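Local coordinates for carbohydrate-binding protein (Flavonifractor plautii, PDB 6N1B) that acts as an N-acetylgalactosamine deacetylase in a gut-bacterial pathway converting A-type blood to O type, and binds the blood group B trisaccharide, at residues 39-44 with 104-109; 162-167 with 172-177; 302-305 with 311-314; 340-345 with 351-356. All coordinates share one frame; numbering follows the deposited sequence.

Interaction 1 (39-44 with 104-109)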
loop_
_atom_site.group_PDB
_atom_site.type_symbol
_atom_site.label_atom_id
_atom_site.label_comp_id
_atom_site.label_asym_id
_atom_site.label_seq_id
_atom_site.Cartn_x
_atom_site.Cartn_y
_atom_site.Cartn_z
ATOM N N PRO A 39 11.302 -6.135 -8.989
ATOM C CA PRO A 39 12.636 -6.541 -8.562
ATOM C C PRO A 39 12.798 -6.370 -7.071
ATOM O O PRO A 39 12.328 -5.390 -6.483
ATOM C CB PRO A 39 13.519 -5.652 -9.390
ATOM C CG PRO A 39 12.733 -4.405 -9.527
ATOM C CD PRO A 39 11.304 -4.808 -9.623
ATOM N N ALA A 40 13.402 -7.303 -6.403
ATOM C CA ALA A 40 13.793 -7.144 -5.044
ATOM C C ALA A 40 15.311 -7.236 -4.923
ATOM O O ALA A 40 15.967 -8.097 -5.527
ATOM C CB ALA A 40 13.200 -8.206 -4.121
ATOM N N TYR A 41 15.874 -6.366 -4.075
ATOM C CA TYR A 41 17.367 -6.210 -4.012
ATOM C C TYR A 41 18.049 -7.386 -3.354
ATOM O O TYR A 41 19.244 -7.559 -3.521
ATOM C CB TYR A 41 17.777 -4.881 -3.334
ATOM C CG TYR A 41 17.629 -4.968 -1.805
ATOM C CD1 TYR A 41 16.412 -4.812 -1.144
ATOM C CD2 TYR A 41 18.729 -5.236 -0.985
ATOM C CE1 TYR A 41 16.331 -4.957 0.213
ATOM C CE2 TYR A 41 18.624 -5.359 0.383
ATOM C CZ TYR A 41 17.386 -5.194 0.947
ATOM O OH TYR A 41 17.276 -5.318 2.333
ATOM N N TYR A 42 17.355 -8.112 -2.478
ATOM C CA TYR A 42 17.982 -9.064 -1.602
ATOM C C TYR A 42 18.500 -10.295 -2.323
ATOM O O TYR A 42 17.966 -10.699 -3.384
ATOM C CB TYR A 42 17.070 -9.482 -0.425
ATOM C CG TYR A 42 15.876 -10.297 -0.826
ATOM C CD1 TYR A 42 16.023 -11.684 -1.025
ATOM C CD2 TYR A 42 14.609 -9.778 -0.998
ATOM C CE1 TYR A 42 15.013 -12.414 -1.523
ATOM C CE2 TYR A 42 13.585 -10.508 -1.464
ATOM C CZ TYR A 42 13.738 -11.850 -1.710
ATOM O OH TYR A 42 12.668 -12.607 -2.225
ATOM N N SER A 43 19.510 -10.939 -1.720
ATOM C CA SER A 43 19.938 -12.248 -2.150
ATOM C C SER A 43 20.177 -13.087 -0.919
ATOM O O SER A 43 21.033 -12.809 -0.140
ATOM C CB SER A 43 21.265 -12.049 -2.986
ATOM O OG SER A 43 21.723 -13.335 -3.452
ATOM N N ASP A 44 19.414 -14.157 -0.760
ATOM C CA ASP A 44 19.381 -14.932 0.460
ATOM C C ASP A 44 19.100 -16.400 -0.031
ATOM O O ASP A 44 18.078 -16.668 -0.565
ATOM C CB ASP A 44 18.261 -14.454 1.408
ATOM C CG ASP A 44 18.265 -15.183 2.712
ATOM O OD1 ASP A 44 18.523 -16.427 2.765
ATOM O OD2 ASP A 44 18.013 -14.571 3.780
ATOM N N SER A 104 18.952 3.475 -7.119
ATOM C CA SER A 104 19.415 2.350 -6.334
ATOM C C SER A 104 18.432 1.948 -5.283
ATOM O O SER A 104 18.190 2.687 -4.285
ATOM C CB SER A 104 20.748 2.780 -5.598
ATOM O OG SER A 104 21.224 1.735 -4.780
ATOM N N ASN A 105 17.782 0.788 -5.469
ATOM C CA ASN A 105 16.841 0.250 -4.474
ATOM C C ASN A 105 17.638 -0.566 -3.412
ATOM O O ASN A 105 18.664 -1.185 -3.746
ATOM C CB ASN A 105 15.804 -0.617 -5.164
ATOM C CG ASN A 105 14.673 0.206 -5.678
ATOM O OD1 ASN A 105 14.178 1.142 -5.003
ATOM N ND2 ASN A 105 14.126 -0.165 -6.873
ATOM N N PRO A 106 17.164 -0.598 -2.199
ATOM C CA PRO A 106 15.962 0.138 -1.703
ATOM C C PRO A 106 16.316 1.640 -1.521
ATOM O O PRO A 106 17.463 2.016 -1.303
ATOM C CB PRO A 106 15.668 -0.582 -0.398
ATOM C CG PRO A 106 17.012 -0.950 0.124
ATOM C CD PRO A 106 17.826 -1.325 -1.124
ATOM N N ILE A 107 15.256 2.435 -1.500
ATOM C CA ILE A 107 15.413 3.873 -1.272
ATOM C C ILE A 107 15.652 4.192 0.168
ATOM O O ILE A 107 16.082 5.284 0.513
ATOM C CB ILE A 107 14.312 4.714 -1.941
ATOM C CG1 ILE A 107 12.905 4.450 -1.376
ATOM C CG2 ILE A 107 14.353 4.535 -3.461
ATOM C CD1 ILE A 107 11.941 5.624 -1.504
ATOM N N GLU A 108 15.246 3.319 1.068
ATOM C CA GLU A 108 15.482 3.391 2.505
ATOM C C GLU A 108 16.329 2.175 2.880
ATOM O O GLU A 108 15.951 1.070 2.461
ATOM C CB GLU A 108 14.177 3.428 3.263
ATOM C CG GLU A 108 14.286 3.266 4.774
ATOM C CD GLU A 108 15.058 4.401 5.498
ATOM O OE1 GLU A 108 15.244 5.445 4.870
ATOM O OE2 GLU A 108 15.382 4.143 6.693
ATOM N N PRO A 109 17.458 2.366 3.569
ATOM C CA PRO A 109 18.341 1.217 3.722
ATOM C C PRO A 109 17.834 0.058 4.564
ATOM O O PRO A 109 16.996 0.213 5.461
ATOM C CB PRO A 109 19.623 1.842 4.371
ATOM C CG PRO A 109 19.220 3.158 4.832
ATOM C CD PRO A 109 18.015 3.610 4.086
#
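P106 sets its CD over one face of the Y41 ring, and this CH-pi contact is the main part of a small interface. That carbon lies 3.8 Å from the ring centroid of Y41 and 17° off the normal, and approaches CG of Y41 to 3.7 Å. CG of the same proline reaches out toward CD1 and CE1 of the tyrosine at about 4.1 Å. A chi1 of 77°, with CG between the backbone N and the carbonyl carbon, brings the Y41 ring over to the proline, and chi2 of -81° turns its face to CD.

The remaining touch is van der Waals: O of N105 comes to 3.8 Å from CB of Y41. The N105-P106 peptide is cis, which sets that carbonyl O and the proline CD side by side, both facing the tyrosine. The two loops lead into strands 52-60 and 116-126, in a chain whose successive antiparallel sheets fit a five-bladed beta-propeller, and they meet at the surface beside strand 87-91.

Polar ends look elsewhere. The Y41 hydroxyl bonds to Q110 and N85, so the ring is tethered at its far end. The N105 amide is held by the backbone N of I88 and the E99 carboxylate.

Interaction 2 (162-167 with 172-177)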
loop_
_atom_site.group_PDB
_atom_site.type_symbol
_atom_site.label_atom_id
_atom_site.label_comp_id
_atom_site.label_asym_id
_atom_site.label_seq_id
_atom_site.Cartn_x
_atom_site.Cartn_y
_atom_site.Cartn_z
ATOM N N GLY A 162 14.576 11.592 -0.690
ATOM C CA GLY A 162 15.121 12.037 0.576
ATOM C C GLY A 162 14.465 13.315 1.074
ATOM O O GLY A 162 13.249 13.484 1.047
ATOM N N VAL A 163 15.311 14.176 1.580
ATOM C CA VAL A 163 14.869 15.407 2.227
ATOM C C VAL A 163 15.132 16.607 1.314
ATOM O O VAL A 163 16.308 16.835 0.947
ATOM C CB VAL A 163 15.622 15.599 3.577
ATOM C CG1 VAL A 163 15.125 16.884 4.284
ATOM C CG2 VAL A 163 15.331 14.381 4.461
ATOM N N PRO A 164 14.090 17.306 0.911
ATOM C CA PRO A 164 14.315 18.474 -0.015
ATOM C C PRO A 164 15.340 19.442 0.555
ATOM O O PRO A 164 15.348 19.768 1.754
ATOM C CB PRO A 164 12.929 19.107 -0.126
ATOM C CG PRO A 164 11.967 17.921 0.071
ATOM C CD PRO A 164 12.649 17.127 1.210
ATOM N N VAL A 165 16.117 20.025 -0.336
ATOM C CA VAL A 165 17.087 20.997 0.125
ATOM C C VAL A 165 16.465 22.317 0.555
ATOM O O VAL A 165 17.160 23.072 1.270
ATOM C CB VAL A 165 18.180 21.236 -0.955
ATOM C CG1 VAL A 165 18.963 19.952 -1.282
ATOM C CG2 VAL A 165 17.639 21.870 -2.207
ATOM N N THR A 166 15.176 22.553 0.207
ATOM C CA THR A 166 14.456 23.716 0.699
ATOM C C THR A 166 13.473 23.380 1.822
ATOM O O THR A 166 12.572 24.135 2.153
ATOM C CB THR A 166 13.714 24.467 -0.422
ATOM O OG1 THR A 166 12.728 23.600 -1.015
ATOM C CG2 THR A 166 14.663 24.941 -1.490
ATOM N N TYR A 167 13.647 22.163 2.424
ATOM C CA TYR A 167 12.978 21.820 3.655
ATOM C C TYR A 167 13.861 22.231 4.825
ATOM O O TYR A 167 15.057 21.951 4.840
ATOM C CB TYR A 167 12.738 20.327 3.721
ATOM C CG TYR A 167 12.214 19.801 5.068
ATOM C CD1 TYR A 167 10.896 19.935 5.414
ATOM C CD2 TYR A 167 13.096 19.190 5.950
ATOM C CE1 TYR A 167 10.425 19.468 6.630
ATOM C CE2 TYR A 167 12.666 18.649 7.162
ATOM C CZ TYR A 167 11.310 18.851 7.469
ATOM O OH TYR A 167 10.808 18.349 8.692
ATOM N N ARG A 172 10.154 22.618 10.128
ATOM C CA ARG A 172 9.403 21.573 9.397
ATOM C C ARG A 172 8.644 22.124 8.235
ATOM O O ARG A 172 7.795 21.430 7.675
ATOM C CB ARG A 172 8.525 20.686 10.291
ATOM C CG ARG A 172 9.302 20.006 11.409
ATOM C CD ARG A 172 8.426 19.224 12.396
ATOM N NE ARG A 172 7.662 18.156 11.752
ATOM C CZ ARG A 172 8.101 16.887 11.560
ATOM N NH1 ARG A 172 9.306 16.522 11.896
ATOM N NH2 ARG A 172 7.273 16.027 11.007
ATOM N N VAL A 173 9.133 23.256 7.676
ATOM C CA VAL A 173 8.519 23.802 6.465
ATOM C C VAL A 173 9.266 23.431 5.212
ATOM O O VAL A 173 10.505 23.626 5.099
ATOM C CB VAL A 173 8.408 25.341 6.604
ATOM C CG1 VAL A 173 7.963 26.073 5.270
ATOM C CG2 VAL A 173 7.482 25.706 7.784
ATOM N N TRP A 174 8.506 22.863 4.271
ATOM C CA TRP A 174 8.997 22.579 2.930
ATOM C C TRP A 174 8.708 23.761 2.037
ATOM O O TRP A 174 7.542 23.999 1.685
ATOM C CB TRP A 174 8.316 21.313 2.455
ATOM C CG TRP A 174 8.701 20.799 1.087
ATOM C CD1 TRP A 174 9.730 21.196 0.283
ATOM C CD2 TRP A 174 7.969 19.780 0.352
ATOM N NE1 TRP A 174 9.731 20.410 -0.858
ATOM C CE2 TRP A 174 8.656 19.563 -0.846
ATOM C CE3 TRP A 174 6.814 19.066 0.606
ATOM C CZ2 TRP A 174 8.245 18.661 -1.797
ATOM C CZ3 TRP A 174 6.425 18.131 -0.337
ATOM C CH2 TRP A 174 7.117 17.932 -1.532
ATOM N N SER A 175 9.683 24.593 1.767
ATOM C CA SER A 175 9.468 25.736 0.912
ATOM C C SER A 175 9.491 25.343 -0.561
ATOM O O SER A 175 10.288 24.454 -0.939
ATOM C CB SER A 175 10.550 26.792 1.169
ATOM O OG SER A 175 10.418 27.397 2.467
ATOM N N LYS A 176 8.603 25.928 -1.326
ATOM C CA LYS A 176 8.560 25.585 -2.726
ATOM C C LYS A 176 9.899 26.014 -3.375
ATOM O O LYS A 176 10.363 27.150 -3.197
ATOM C CB LYS A 176 7.391 26.343 -3.385
ATOM C CG LYS A 176 5.991 25.907 -3.050
ATOM C CD LYS A 176 5.028 26.553 -4.084
ATOM C CE LYS A 176 3.632 26.425 -3.579
ATOM N NZ LYS A 176 3.323 27.307 -2.426
ATOM N N PRO A 177 10.452 25.132 -4.225
ATOM C CA PRO A 177 11.636 25.500 -4.967
ATOM C C PRO A 177 11.411 26.695 -5.863
ATOM O O PRO A 177 10.304 26.771 -6.485
ATOM C CB PRO A 177 11.986 24.268 -5.829
ATOM C CG PRO A 177 11.293 23.175 -5.168
ATOM C CD PRO A 177 10.080 23.738 -4.452
#
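T166 and S175 are joined twice. OG1 of T166 donates to O of S175 in a short 2.6 Å bond, and N of S175 returns one to O of T166 at 3.0 Å. The threonine chi1 of 62° sets OG1 between its backbone N and carbonyl carbon, facing S175, and the same oxygen sits near the plane of the W174 indole at its edge.

The tight side continues through P164, which opens a type I turn ending at Y167, whose N bonds back to O of P164. CG of P164 lies over the five-membered ring of W174, 3.9 Å from the centroid, and Y129 stacks with the same indole while Y156 takes its NE1. Y167 faces W174 as a lone non-hydrogen-bonded antiparallel pair, part of the excursion between strands 148-155 and 193-198 of one propeller-like blade. Y167 and R172 pack closely side by side, OH of Y167 being 3.5 Å from CG of R172; the guanidinium nitrogens bond instead to T194, I247 and T248.

The loose side is at V173, S175 and K176, which face solvent. With a single backbone bond between the segments, the threonine side chain supplies a link that the backbone pairing does not, next to an indole covered by proline.

Interaction 3 (302-305 with 311-314)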
loop_
_atom_site.group_PDB
_atom_site.type_symbol
_atom_site.label_atom_id
_atom_site.label_comp_id
_atom_site.label_asym_id
_atom_site.label_seq_id
_atom_site.Cartn_x
_atom_site.Cartn_y
_atom_site.Cartn_z
ATOM N N HIS A 302 -12.298 -6.125 1.096
ATOM C CA HIS A 302 -13.624 -5.530 1.024
ATOM C C HIS A 302 -13.521 -4.047 0.502
ATOM O O HIS A 302 -12.469 -3.469 0.721
ATOM C CB HIS A 302 -14.439 -5.651 2.322
ATOM C CG HIS A 302 -15.058 -6.999 2.533
ATOM N ND1 HIS A 302 -16.431 -7.199 2.272
ATOM C CD2 HIS A 302 -14.583 -8.172 2.968
ATOM C CE1 HIS A 302 -16.707 -8.478 2.505
ATOM N NE2 HIS A 302 -15.618 -9.082 2.917
ATOM N N LEU A 303 -14.620 -3.577 -0.032
ATOM C CA LEU A 303 -14.714 -2.201 -0.479
ATOM C C LEU A 303 -15.556 -1.394 0.524
ATOM O O LEU A 303 -16.627 -1.873 0.910
ATOM C CB LEU A 303 -15.335 -2.146 -1.876
ATOM C CG LEU A 303 -15.235 -0.823 -2.638
ATOM C CD1 LEU A 303 -13.802 -0.634 -3.022
ATOM C CD2 LEU A 303 -16.190 -0.830 -3.787
ATOM N N THR A 304 -15.117 -0.166 0.811
ATOM C CA THR A 304 -15.876 0.683 1.723
ATOM C C THR A 304 -15.751 2.110 1.173
ATOM O O THR A 304 -14.707 2.468 0.606
ATOM C CB THR A 304 -15.408 0.504 3.158
ATOM O OG1 THR A 304 -16.280 1.296 3.994
ATOM C CG2 THR A 304 -13.964 0.787 3.418
ATOM N N THR A 305 -16.773 2.930 1.328
ATOM C CA THR A 305 -16.777 4.255 0.774
ATOM C C THR A 305 -17.232 5.300 1.790
ATOM O O THR A 305 -17.877 4.928 2.808
ATOM C CB THR A 305 -17.655 4.343 -0.475
ATOM O OG1 THR A 305 -19.037 4.220 -0.155
ATOM C CG2 THR A 305 -17.304 3.359 -1.555
ATOM N N ASN A 311 -16.737 9.040 7.932
ATOM C CA ASN A 311 -17.888 8.150 8.117
ATOM C C ASN A 311 -18.056 7.278 6.916
ATOM O O ASN A 311 -18.244 7.820 5.805
ATOM C CB ASN A 311 -19.106 9.044 8.373
ATOM C CG ASN A 311 -18.905 9.905 9.590
ATOM O OD1 ASN A 311 -18.896 9.388 10.702
ATOM N ND2 ASN A 311 -18.706 11.217 9.377
ATOM N N TRP A 312 -17.919 5.984 7.109
ATOM C CA TRP A 312 -17.847 5.027 6.015
ATOM C C TRP A 312 -19.010 4.069 5.990
ATOM O O TRP A 312 -19.731 3.942 6.999
ATOM C CB TRP A 312 -16.549 4.205 6.175
ATOM C CG TRP A 312 -15.278 5.012 6.071
ATOM C CD1 TRP A 312 -14.754 5.827 7.028
ATOM C CD2 TRP A 312 -14.429 5.161 4.930
ATOM N NE1 TRP A 312 -13.621 6.470 6.587
ATOM C CE2 TRP A 312 -13.440 6.067 5.281
ATOM C CE3 TRP A 312 -14.445 4.628 3.644
ATOM C CZ2 TRP A 312 -12.434 6.486 4.342
ATOM C CZ3 TRP A 312 -13.507 5.054 2.749
ATOM C CH2 TRP A 312 -12.497 5.957 3.075
ATOM N N GLU A 313 -19.141 3.384 4.870
ATOM C CA GLU A 313 -20.086 2.248 4.776
ATOM C C GLU A 313 -19.502 1.243 3.809
ATOM O O GLU A 313 -19.247 1.542 2.654
ATOM C CB GLU A 313 -21.475 2.714 4.351
ATOM C CG GLU A 313 -22.539 1.578 4.389
ATOM C CD GLU A 313 -23.907 2.117 4.025
ATOM O OE1 GLU A 313 -24.640 2.283 4.877
ATOM O OE2 GLU A 313 -24.305 2.276 2.898
ATOM N N GLN A 314 -19.431 0.010 4.253
ATOM C CA GLN A 314 -19.005 -1.090 3.410
ATOM C C GLN A 314 -19.983 -1.279 2.306
ATOM O O GLN A 314 -21.179 -1.170 2.474
ATOM C CB GLN A 314 -18.895 -2.324 4.255
ATOM C CG GLN A 314 -18.403 -3.593 3.446
ATOM C CD GLN A 314 -18.253 -4.754 4.433
ATOM O OE1 GLN A 314 -17.465 -4.672 5.372
ATOM N NE2 GLN A 314 -18.965 -5.840 4.160
HETATM O O HOH W 1 -21.071 2.426 0.643
#
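T305 and E313 are a hydrogen-bonded pair in the antiparallel hairpin of strands 300-306 and 313-314, the last two strands of a four-stranded propeller-like blade. N of T305 donates to O of E313 at 3.1 Å, and N of E313 answers to O of T305 at 2.9 Å. One step on, T304 and Q314 form a non-hydrogen-bonded pair, with CA of Q314 directing a CH at the carbonyl of L303.

W312 crosses T304 at about a right angle: its six-membered ring points its edge at the T304 carbonyl, CZ3 to O 3.6 Å, while CE3 lies 3.9 Å from CG2 of T304. At the other end the Q314 amide crosses the H302 ring with planes 38° apart, touching without bonding.

Outward, F258 contacts both segments: its ring meets W312 edge-to-face and its carbonyl O accepts from OG1 of T304. The Q314 amide is set by G260 N at OE1 and G316 O at NE2.

At the exposed end, chi1 of 70° turns OG1 of T305 to a water 2.8 Å away, and that water donates to O of E313 at 2.9 Å, giving this carbonyl a second partner.

Interaction 4 (340-345 with 351-356)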
loop_
_atom_site.group_PDB
_atom_site.type_symbol
_atom_site.label_atom_id
_atom_site.label_comp_id
_atom_site.label_asym_id
_atom_site.label_seq_id
_atom_site.Cartn_x
_atom_site.Cartn_y
_atom_site.Cartn_z
ATOM N N TYR A 340 -6.455 2.255 -8.565
ATOM C CA TYR A 340 -6.773 3.542 -9.257
ATOM C C TYR A 340 -8.101 3.334 -9.940
ATOM O O TYR A 340 -8.325 2.318 -10.645
ATOM C CB TYR A 340 -5.712 3.864 -10.297
ATOM C CG TYR A 340 -5.931 5.054 -11.148
ATOM C CD1 TYR A 340 -6.054 6.322 -10.542
ATOM C CD2 TYR A 340 -6.130 4.952 -12.492
ATOM C CE1 TYR A 340 -6.271 7.469 -11.330
ATOM C CE2 TYR A 340 -6.300 6.144 -13.276
ATOM C CZ TYR A 340 -6.437 7.341 -12.659
ATOM O OH TYR A 340 -6.668 8.489 -13.400
ATOM N N TYR A 341 -9.030 4.304 -9.749
ATOM C CA TYR A 341 -10.263 4.385 -10.526
ATOM C C TYR A 341 -9.949 5.167 -11.808
ATOM O O TYR A 341 -9.646 6.358 -11.723
ATOM C CB TYR A 341 -11.361 5.015 -9.717
ATOM C CG TYR A 341 -12.652 5.168 -10.444
ATOM C CD1 TYR A 341 -12.813 6.268 -11.315
ATOM C CD2 TYR A 341 -13.744 4.355 -10.251
ATOM C CE1 TYR A 341 -14.026 6.483 -11.960
ATOM C CE2 TYR A 341 -14.977 4.569 -10.820
ATOM C CZ TYR A 341 -15.094 5.644 -11.694
ATOM O OH TYR A 341 -16.336 5.811 -12.259
ATOM N N GLU A 342 -10.018 4.477 -12.925
ATOM C CA GLU A 342 -9.720 5.082 -14.228
ATOM C C GLU A 342 -11.052 5.555 -14.799
ATOM O O GLU A 342 -11.880 4.749 -15.174
ATOM C CB GLU A 342 -9.032 4.097 -15.098
ATOM C CG GLU A 342 -8.660 4.663 -16.438
ATOM C CD GLU A 342 -7.211 4.617 -16.772
ATOM O OE1 GLU A 342 -6.863 5.255 -17.718
ATOM O OE2 GLU A 342 -6.375 3.983 -16.011
ATOM N N PRO A 343 -11.228 6.887 -14.942
ATOM C CA PRO A 343 -12.547 7.328 -15.482
ATOM C C PRO A 343 -12.783 6.819 -16.886
ATOM O O PRO A 343 -11.827 6.644 -17.639
ATOM C CB PRO A 343 -12.517 8.856 -15.432
ATOM C CG PRO A 343 -11.453 9.123 -14.527
ATOM C CD PRO A 343 -10.417 8.033 -14.472
ATOM N N GLY A 344 -14.054 6.608 -17.182
ATOM C CA GLY A 344 -14.486 6.247 -18.507
ATOM C C GLY A 344 -14.844 7.426 -19.334
ATOM O O GLY A 344 -14.735 8.606 -18.882
ATOM N N SER A 345 -15.399 7.152 -20.496
ATOM C CA SER A 345 -15.879 8.261 -21.336
ATOM C C SER A 345 -17.178 8.873 -20.845
ATOM O O SER A 345 -17.443 10.040 -21.131
ATOM C CB SER A 345 -16.104 7.848 -22.788
ATOM O OG SER A 345 -16.822 6.676 -22.824
ATOM N N THR A 351 -13.192 2.261 -14.563
ATOM C CA THR A 351 -12.608 0.957 -14.427
ATOM C C THR A 351 -11.775 0.951 -13.115
ATOM O O THR A 351 -10.959 1.799 -12.911
ATOM C CB THR A 351 -11.712 0.674 -15.636
ATOM O OG1 THR A 351 -12.452 0.716 -16.850
ATOM C CG2 THR A 351 -11.063 -0.677 -15.525
ATOM N N MET A 352 -12.040 -0.099 -12.299
ATOM C CA MET A 352 -11.273 -0.312 -11.062
ATOM C C MET A 352 -10.011 -1.107 -11.452
ATOM O O MET A 352 -10.145 -2.274 -11.893
ATOM C CB MET A 352 -12.104 -1.042 -10.068
ATOM C CG MET A 352 -13.051 -0.101 -9.431
ATOM S SD MET A 352 -12.483 1.072 -8.231
ATOM C CE MET A 352 -12.165 0.035 -6.830
ATOM N N ARG A 353 -8.851 -0.522 -11.214
ATOM C CA ARG A 353 -7.525 -1.120 -11.498
ATOM C C ARG A 353 -6.886 -1.426 -10.172
ATOM O O ARG A 353 -6.667 -0.487 -9.402
ATOM C CB ARG A 353 -6.691 -0.247 -12.363
ATOM C CG ARG A 353 -7.351 0.099 -13.718
ATOM C CD ARG A 353 -6.469 0.904 -14.616
ATOM N NE ARG A 353 -5.296 0.162 -15.022
ATOM C CZ ARG A 353 -4.320 0.720 -15.718
ATOM N NH1 ARG A 353 -4.374 1.938 -16.101
ATOM N NH2 ARG A 353 -3.199 -0.010 -16.061
ATOM N N VAL A 354 -6.581 -2.708 -9.886
ATOM C CA VAL A 354 -6.163 -3.114 -8.553
ATOM C C VAL A 354 -4.875 -3.847 -8.627
ATOM O O VAL A 354 -4.803 -4.964 -9.225
ATOM C CB VAL A 354 -7.230 -3.910 -7.801
ATOM C CG1 VAL A 354 -6.767 -4.287 -6.409
ATOM C CG2 VAL A 354 -8.576 -3.122 -7.806
ATOM N N TRP A 355 -3.816 -3.358 -8.037
ATOM C CA TRP A 355 -2.498 -4.062 -7.854
ATOM C C TRP A 355 -2.594 -4.687 -6.513
ATOM O O TRP A 355 -2.608 -4.012 -5.472
ATOM C CB TRP A 355 -1.345 -3.085 -8.023
ATOM C CG TRP A 355 -1.198 -2.545 -9.422
ATOM C CD1 TRP A 355 -0.350 -3.047 -10.348
ATOM C CD2 TRP A 355 -1.899 -1.442 -10.051
ATOM N NE1 TRP A 355 -0.534 -2.336 -11.521
ATOM C CE2 TRP A 355 -1.435 -1.331 -11.363
ATOM C CE3 TRP A 355 -2.867 -0.505 -9.622
ATOM C CZ2 TRP A 355 -1.939 -0.397 -12.242
ATOM C CZ3 TRP A 355 -3.332 0.429 -10.464
ATOM C CH2 TRP A 355 -2.878 0.477 -11.784
ATOM N N TYR A 356 -2.761 -6.040 -6.470
ATOM C CA TYR A 356 -2.955 -6.754 -5.234
ATOM C C TYR A 356 -1.776 -7.561 -4.843
ATOM O O TYR A 356 -1.198 -8.258 -5.695
ATOM C CB TYR A 356 -4.243 -7.601 -5.233
ATOM C CG TYR A 356 -4.251 -8.924 -5.984
ATOM C CD1 TYR A 356 -4.565 -8.965 -7.347
ATOM C CD2 TYR A 356 -4.077 -10.067 -5.343
ATOM C CE1 TYR A 356 -4.686 -10.202 -8.029
ATOM C CE2 TYR A 356 -4.230 -11.288 -5.966
ATOM C CZ TYR A 356 -4.548 -11.393 -7.272
ATOM O OH TYR A 356 -4.722 -12.564 -7.933
#
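The hairpin of strands 333-342 and 351-361 pairs Y340 with R353, Y341 with M352 and E342 with T351. Four backbone bonds lace it: Y340 N to R353 O and back from R353 N to Y340 O, then E342 N to T351 O (2.8 Å) and T351 N to E342 O.

On the face bearing Y340, E342, T351 and R353, a salt bridge spans the strands diagonally. NH1 of R353 donates to OE2 of E342 at 2.9 Å, and the oxygen lies in the guanidinium plane. It is met on its syn side, but by a donor 32° out of the carboxylate plane. One face of R353 rests against CH2 of W355, and Y391 at NE and Y69 at NH1 further fix the rotation of the group. CZ3 of W355 also reaches CB of Y340, 4.2 Å away.

This hairpin belongs to the sheet in which the N-terminal strand 30-31 pairs with the late strand 385-395, and that with 351-361, much as in the closing blade of a beta-propeller.

The other face carries a Met-aromatic contact: SD of M352 meets the edge of the Y341 ring, 4.1 Å from CD2. In the methionine, chi1 of -78° and chi2 of -74° bring the sulfur there, and D280 holds the Y341 hydroxyl.

How the interactions relate
Interaction 1 is a surface contact between two loops, carried by rings and a carbonyl, whereas interactions 2, 3 and 4 are partly buried and tied by backbone bonds. Of these, 3 and 4 are hairpins within successive blade-like sheets; their centres lie about 17 Å apart and they touch where CD1 of L303 packs on CE of M352, at 4.2 Å. Interaction 2 lies outermost, about 25 Å from the chain centre, and relies on a threonine hydroxyl and a proline-covered indole; its nearest atoms are about 7 Å from those of interaction 1. A salt bridge between segments appears in interaction 4 alone, while interaction 3 has a bridging water at its turn end.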